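Local atomic coordinates of interferon-activable protein 202 (PDB entry 4L5R), a protein that binds double-stranded DNA without sequence specificity and restrains the AIM2 inflammasome, probably by sequestering cytoplasmic DNA. Residues Lys3-Lys8 and Phe28-Gly33; Tyr49-Phe54 and Glu60-Asn65. All blocks are in the same frame, centred on the assembly; numbering follows the deposited sequence.

Contact 1: Lys3-Lys8 and Phe28-Gly33; sequences KKNISK and FNYKEG. With nucleotides of chain B; nucleotides of chain C.
The hydroxyl of Tyr30 is set against the carboxamide of Asn5, its OH 3.5 Å from Asn5 CG, with ring and amide planes turned 65° apart. No direct hydrogen bond joins the two side chains. One water instead, hydrogen-bonded to Tyr30 OH, donates to the main-chain Asn5 O at 2.6 Å. The tyrosine ring is buried, edge-to-face with His192, and this is the close-packed part of the contact. Toward solvent and DNA the packing gives way to charge and water. A second water donates a hydrogen bond to Asn5 OD1 and accepts one from Lys31 NZ, each bond 2.7 Å long. Lys4 NZ also donates to Asn5 OD1 (3.0 Å), from 39° above the carbonyl plane. Two ammonium groups approach to 4.4 Å, Lys4 NZ from Lys31 NZ, and Glu35, salt-bridged to Lys4 and hydrogen-bonded to Asn5 ND2, probably offsets that charge. A leucine in place of Asn5 would probably leave Lys4 and the second water without their shared acceptor and Glu35 without its amide donor. The Lys31 chain, extended beyond CG, lies along a phosphate with CG 3.7 Å from OP1 of DT5 of chain B, while its NZ turns to the water. On the other strand Lys3, first residue of the type II turn Lys3-Ile6, donates from NZ to OP1 of DG17 of chain C at 2.6 Å. Lys8 runs along the sugar of DC16 of chain C and hydrogen-bonds a thymine base through NZ. Lysines set along the backbones of both strands mark the electrostatic, non-specific dsDNA-binding surface of this first HIN-200 domain.

Contact 2: Tyr49-Phe54 and Glu60-Asn65; sequences YRVKVF and EKFTEN. With NA (sodium ion), chain D.
Val53 lays its CG2 methyl over one face of the Phe62 ring, 4.2 Å from the centroid and 22° off the ring normal, a CH-pi contact. The methyl is displaced toward the rim, so its nearest ring atom is CZ, with Val53 CG2 to Phe62 CZ at 3.9 Å. The two side chains meet from opposite directions. With CG1 anti to the backbone N of Val53 (chi1 -176°), it is the other branch, CG2, beside that N, that meets the ring. Two residues back on the same side of the strand, Val51 comes to the ring obliquely and more loosely, its CG1 4.4 Å from Phe62 CE2. All three side chains are buried, and no hydrogen bond crosses between the segments. Phe62 is presented by an inverse gamma turn of which it is the centre, in the loop that follows strand 48-53. Phe38 of strand 35-43 meets the same ring edge-to-face, and Val21 of strand 17-30 also touches it, so side chains from three successive strands pack on this loop ring. Strand 48-53 keeps a polar character on its other side, where Lys52 NZ hydrogen-bonds His192 ND1 and Ser175 OG. Just past the end of this strand, Phe54 turns its carbonyl to the sodium ion, with Phe54 O 2.8 Å from the metal and Asn36 O as a further ligand. Valines of a sheet strand closing on a loop phenylalanine form part of the hydrophobic interior of the N-terminal OB fold of the HIN-200 domain.

Overall arrangement
Contact 2 belongs to the core and contact 1, partly buried, to the side facing DNA, their centres about 16 Å apart. Both draw on the same sheet, contact 1 through the end of strand 17-30 and contact 2 through strand 48-53. Their chemistry follows their place: valine methyls on an aromatic face in contact 2, but lysines, an amide, waters and phosphates in contact 1. The two meet at Phe54, whose CD1 lies 3.3 Å from Tyr30 OH, and whose CZ packs on Asn5 O. The carbonyl of Phe54 binds the sodium ion, which also lies near the Asn5 side chain, so the ion lies beside the place where the two contacts meet.

Contact 1: Lys3-Lys8 and Phe28-Gly33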
# COMPACT_ATOMS: atom_id res chain seq x y z
N LYS A 3 -3.12 19.42 5.50
CA LYS A 3 -2.11 18.43 5.13
C LYS A 3 -1.81 17.41 6.23
O LYS A 3 -0.83 16.66 6.13
CB LYS A 3 -0.81 19.11 4.69
CG LYS A 3 -0.68 19.29 3.19
CD LYS A 3 0.75 18.99 2.72
CE LYS A 3 0.80 18.80 1.21
NZ LYS A 3 2.18 18.64 0.68
N LYS A 4 -2.62 17.39 7.28
CA LYS A 4 -2.41 16.48 8.41
C LYS A 4 -2.21 15.04 7.94
O LYS A 4 -3.02 14.51 7.17
CB LYS A 4 -3.60 16.54 9.38
CG LYS A 4 -3.23 16.49 10.86
CD LYS A 4 -2.52 15.20 11.24
CE LYS A 4 -2.24 15.16 12.74
NZ LYS A 4 -1.43 13.97 13.14
N ASN A 5 -1.13 14.41 8.40
CA ASN A 5 -0.81 13.02 8.08
C ASN A 5 -0.40 12.74 6.63
O ASN A 5 -0.03 11.61 6.31
CB ASN A 5 -1.95 12.08 8.49
CG ASN A 5 -2.05 11.92 9.99
OD1 ASN A 5 -1.11 12.24 10.72
ND2 ASN A 5 -3.18 11.41 10.45
N ILE A 6 -0.45 13.75 5.77
CA ILE A 6 -0.07 13.56 4.37
C ILE A 6 1.45 13.52 4.19
O ILE A 6 2.18 14.20 4.90
CB ILE A 6 -0.66 14.65 3.45
CG1 ILE A 6 -2.18 14.66 3.54
CG2 ILE A 6 -0.22 14.44 2.00
CD1 ILE A 6 -2.83 13.36 3.10
N SER A 7 1.92 12.73 3.23
CA SER A 7 3.36 12.59 3.00
C SER A 7 4.00 13.88 2.48
O SER A 7 3.34 14.70 1.86
CB SER A 7 3.64 11.44 2.02
OG SER A 7 3.36 10.17 2.62
N LYS A 8 5.30 14.03 2.75
CA LYS A 8 6.06 15.18 2.27
C LYS A 8 5.99 15.32 0.76
O LYS A 8 6.16 14.35 0.02
CB LYS A 8 7.54 15.06 2.69
CG LYS A 8 7.79 15.10 4.19
CD LYS A 8 9.28 15.13 4.50
CE LYS A 8 9.97 13.81 4.14
NZ LYS A 8 11.22 14.03 3.37
N PHE A 28 -5.27 0.17 11.09
CA PHE A 28 -4.24 -0.20 12.03
C PHE A 28 -3.61 1.09 12.53
O PHE A 28 -3.64 2.11 11.84
CB PHE A 28 -3.20 -1.14 11.40
CG PHE A 28 -2.51 -0.57 10.19
CD1 PHE A 28 -3.08 -0.69 8.93
CD2 PHE A 28 -1.30 0.08 10.32
CE1 PHE A 28 -2.45 -0.16 7.81
CE2 PHE A 28 -0.65 0.61 9.20
CZ PHE A 28 -1.23 0.50 7.96
N ASN A 29 -3.08 1.05 13.75
CA ASN A 29 -2.35 2.18 14.29
C ASN A 29 -0.91 2.26 13.76
O ASN A 29 -0.27 1.24 13.53
CB ASN A 29 -2.34 2.11 15.83
CG ASN A 29 -3.73 2.31 16.42
OD1 ASN A 29 -4.68 2.66 15.71
ND2 ASN A 29 -3.85 2.10 17.73
N TYR A 30 -0.42 3.48 13.58
CA TYR A 30 0.98 3.68 13.22
C TYR A 30 1.48 4.93 13.96
O TYR A 30 0.75 5.50 14.78
CB TYR A 30 1.15 3.77 11.69
CG TYR A 30 0.60 5.05 11.12
CD1 TYR A 30 -0.77 5.24 10.99
CD2 TYR A 30 1.44 6.10 10.77
CE1 TYR A 30 -1.29 6.43 10.49
CE2 TYR A 30 0.95 7.28 10.27
CZ TYR A 30 -0.42 7.44 10.14
OH TYR A 30 -0.89 8.64 9.65
N LYS A 31 2.72 5.34 13.70
CA LYS A 31 3.29 6.49 14.41
C LYS A 31 3.28 6.30 15.94
O LYS A 31 2.85 7.18 16.69
CB LYS A 31 2.56 7.78 14.03
CG LYS A 31 3.45 9.02 14.03
CD LYS A 31 2.70 10.26 13.54
CE LYS A 31 3.57 11.51 13.69
NZ LYS A 31 2.78 12.77 13.50
N GLU A 32 3.74 5.13 16.37
CA GLU A 32 3.80 4.77 17.79
C GLU A 32 2.46 4.94 18.50
O GLU A 32 2.38 5.53 19.58
CB GLU A 32 4.89 5.58 18.51
CG GLU A 32 6.30 5.28 18.04
N GLY A 33 1.40 4.42 17.88
CA GLY A 33 0.08 4.40 18.49
C GLY A 33 -0.72 5.68 18.40
O GLY A 33 -1.83 5.75 18.94
P DT B 5 6.43 9.93 11.17
OP1 DT B 5 5.07 9.55 10.70
OP2 DT B 5 7.07 9.17 12.26
O5' DT B 5 7.46 9.90 9.94
C5' DT B 5 7.24 10.72 8.80
C4' DT B 5 8.45 10.67 7.90
O4' DT B 5 9.52 11.49 8.43
C3' DT B 5 9.04 9.28 7.68
O3' DT B 5 8.71 8.90 6.34
C2' DT B 5 10.54 9.45 7.91
C1' DT B 5 10.71 10.96 7.88
N1 DT B 5 11.88 11.50 8.64
C2 DT B 5 12.77 12.29 7.96
O2 DT B 5 12.65 12.58 6.77
N3 DT B 5 13.81 12.74 8.72
C4 DT B 5 14.08 12.49 10.05
O4 DT B 5 15.07 12.96 10.61
C5 DT B 5 13.10 11.65 10.71
C7 DT B 5 13.26 11.30 12.16
C6 DT B 5 12.06 11.20 9.98
P DG C 17 5.47 20.04 2.38
OP1 DG C 17 4.40 19.20 1.82
OP2 DG C 17 5.90 21.28 1.69
O5' DG C 17 5.07 20.44 3.87
C5' DG C 17 4.81 19.39 4.79
C4' DG C 17 4.50 19.98 6.15
O4' DG C 17 5.73 20.16 6.90
C3' DG C 17 3.80 21.34 6.09
O3' DG C 17 2.74 21.28 7.02
C2' DG C 17 4.89 22.33 6.49
C1' DG C 17 5.80 21.49 7.37
N9 DG C 17 7.21 21.88 7.35
C8 DG C 17 7.92 22.38 6.28
N7 DG C 17 9.17 22.63 6.57
C5 DG C 17 9.29 22.28 7.91
C6 DG C 17 10.42 22.33 8.77
O6 DG C 17 11.56 22.72 8.52
N1 DG C 17 10.11 21.88 10.06
C2 DG C 17 8.86 21.43 10.44
N2 DG C 17 8.74 21.02 11.71
N3 DG C 17 7.81 21.37 9.64
C4 DG C 17 8.09 21.81 8.40
P DC C 16 11.55 19.87 -0.28
OP1 DC C 16 11.09 19.70 -1.67
OP2 DC C 16 12.31 21.08 0.12
O5' DC C 16 10.29 19.78 0.69
C5' DC C 16 9.61 18.55 0.82
C4' DC C 16 8.98 18.50 2.19
O4' DC C 16 10.01 18.50 3.21
C3' DC C 16 8.06 19.67 2.50
O3' DC C 16 6.77 19.12 2.59
C2' DC C 16 8.58 20.24 3.83
C1' DC C 16 9.46 19.11 4.36
N1 DC C 16 10.59 19.48 5.25
C2 DC C 16 10.55 19.10 6.60
O2 DC C 16 9.56 18.48 7.01
N3 DC C 16 11.58 19.41 7.42
C4 DC C 16 12.63 20.08 6.93
N4 DC C 16 13.63 20.37 7.78
C5 DC C 16 12.71 20.47 5.56
C6 DC C 16 11.67 20.16 4.76
O HOH W 1 0.99 9.86 7.93
O HOH W 2 1.56 12.41 11.16

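Contact 2: Tyr49-Phe54 and Glu60-Asn65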
# COMPACT_ATOMS: atom_id res chain seq x y z
N TYR A 49 -4.33 2.38 -8.66
CA TYR A 49 -3.56 3.19 -7.73
C TYR A 49 -3.55 2.49 -6.39
O TYR A 49 -4.55 1.89 -6.02
CB TYR A 49 -4.26 4.51 -7.47
CG TYR A 49 -4.39 5.44 -8.63
CD1 TYR A 49 -5.51 5.40 -9.45
CD2 TYR A 49 -3.43 6.41 -8.88
CE1 TYR A 49 -5.66 6.28 -10.51
CE2 TYR A 49 -3.57 7.31 -9.96
CZ TYR A 49 -4.69 7.23 -10.76
OH TYR A 49 -4.85 8.10 -11.82
N ARG A 50 -2.43 2.58 -5.69
CA ARG A 50 -2.39 2.27 -4.26
C ARG A 50 -2.87 3.51 -3.54
O ARG A 50 -2.62 4.64 -3.98
CB ARG A 50 -0.97 1.92 -3.79
CG ARG A 50 -0.25 0.90 -4.64
CD ARG A 50 -0.85 -0.50 -4.55
NE ARG A 50 -0.04 -1.45 -5.33
CZ ARG A 50 -0.45 -2.65 -5.72
NH1 ARG A 50 -1.66 -3.07 -5.40
NH2 ARG A 50 0.36 -3.43 -6.44
N VAL A 51 -3.54 3.30 -2.41
CA VAL A 51 -4.18 4.38 -1.70
C VAL A 51 -3.85 4.21 -0.21
O VAL A 51 -3.84 3.08 0.30
CB VAL A 51 -5.71 4.33 -1.87
CG1 VAL A 51 -6.38 5.57 -1.23
CG2 VAL A 51 -6.10 4.17 -3.34
N LYS A 52 -3.54 5.32 0.45
CA LYS A 52 -3.42 5.33 1.90
C LYS A 52 -4.52 6.22 2.43
O LYS A 52 -4.64 7.39 2.04
CB LYS A 52 -2.06 5.87 2.34
CG LYS A 52 -0.89 4.93 1.99
CD LYS A 52 0.46 5.64 2.13
CE LYS A 52 1.61 4.67 1.86
NZ LYS A 52 2.93 5.32 2.09
N VAL A 53 -5.33 5.67 3.34
CA VAL A 53 -6.51 6.38 3.82
C VAL A 53 -6.35 6.63 5.32
O VAL A 53 -6.05 5.71 6.07
CB VAL A 53 -7.80 5.59 3.53
CG1 VAL A 53 -9.03 6.39 3.96
CG2 VAL A 53 -7.90 5.20 2.05
N PHE A 54 -6.50 7.88 5.74
CA PHE A 54 -6.21 8.28 7.12
C PHE A 54 -7.47 8.62 7.87
O PHE A 54 -7.47 8.78 9.08
CB PHE A 54 -5.24 9.46 7.13
CG PHE A 54 -3.93 9.12 6.49
CD1 PHE A 54 -3.02 8.33 7.16
CD2 PHE A 54 -3.63 9.54 5.21
CE1 PHE A 54 -1.82 7.96 6.56
CE2 PHE A 54 -2.43 9.18 4.61
CZ PHE A 54 -1.52 8.40 5.28
N GLU A 60 -15.94 2.37 5.76
CA GLU A 60 -17.19 1.80 5.27
C GLU A 60 -17.44 2.08 3.79
O GLU A 60 -18.16 1.34 3.13
CB GLU A 60 -18.38 2.28 6.13
CG GLU A 60 -18.62 3.77 6.04
CD GLU A 60 -19.63 4.27 7.06
OE1 GLU A 60 -20.32 3.43 7.68
OE2 GLU A 60 -19.74 5.50 7.25
N LYS A 61 -16.81 3.12 3.26
CA LYS A 61 -16.97 3.49 1.86
C LYS A 61 -16.04 2.70 0.92
O LYS A 61 -16.32 2.58 -0.27
CB LYS A 61 -16.74 4.99 1.66
CG LYS A 61 -17.91 5.85 2.15
CD LYS A 61 -17.58 7.34 2.14
CE LYS A 61 -18.74 8.18 2.66
NZ LYS A 61 -19.85 8.27 1.66
N PHE A 62 -14.95 2.18 1.46
CA PHE A 62 -14.01 1.44 0.62
C PHE A 62 -14.38 -0.03 0.51
O PHE A 62 -13.67 -0.91 1.00
CB PHE A 62 -12.57 1.65 1.10
CG PHE A 62 -11.93 2.88 0.53
CD1 PHE A 62 -12.28 4.14 1.00
CD2 PHE A 62 -11.00 2.79 -0.49
CE1 PHE A 62 -11.71 5.28 0.46
CE2 PHE A 62 -10.42 3.92 -1.03
CZ PHE A 62 -10.77 5.17 -0.56
N THR A 63 -15.51 -0.27 -0.15
CA THR A 63 -16.07 -1.61 -0.32
C THR A 63 -15.71 -2.18 -1.68
O THR A 63 -15.84 -1.50 -2.71
CB THR A 63 -17.61 -1.55 -0.20
OG1 THR A 63 -17.97 -1.05 1.10
CG2 THR A 63 -18.21 -2.94 -0.40
N GLU A 64 -15.28 -3.44 -1.69
CA GLU A 64 -14.91 -4.11 -2.93
C GLU A 64 -15.96 -3.91 -4.04
O GLU A 64 -17.16 -4.11 -3.81
CB GLU A 64 -14.69 -5.60 -2.68
CG GLU A 64 -14.35 -6.40 -3.93
N ASN A 65 -15.49 -3.50 -5.21
CA ASN A 65 -16.30 -3.39 -6.42
C ASN A 65 -17.26 -2.20 -6.46
O ASN A 65 -17.99 -2.04 -7.43
CB ASN A 65 -17.02 -4.71 -6.73
CG ASN A 65 -16.06 -5.86 -6.95
OD1 ASN A 65 -14.96 -5.66 -7.47
ND2 ASN A 65 -16.47 -7.06 -6.56
NA NA D . -5.49 9.04 11.10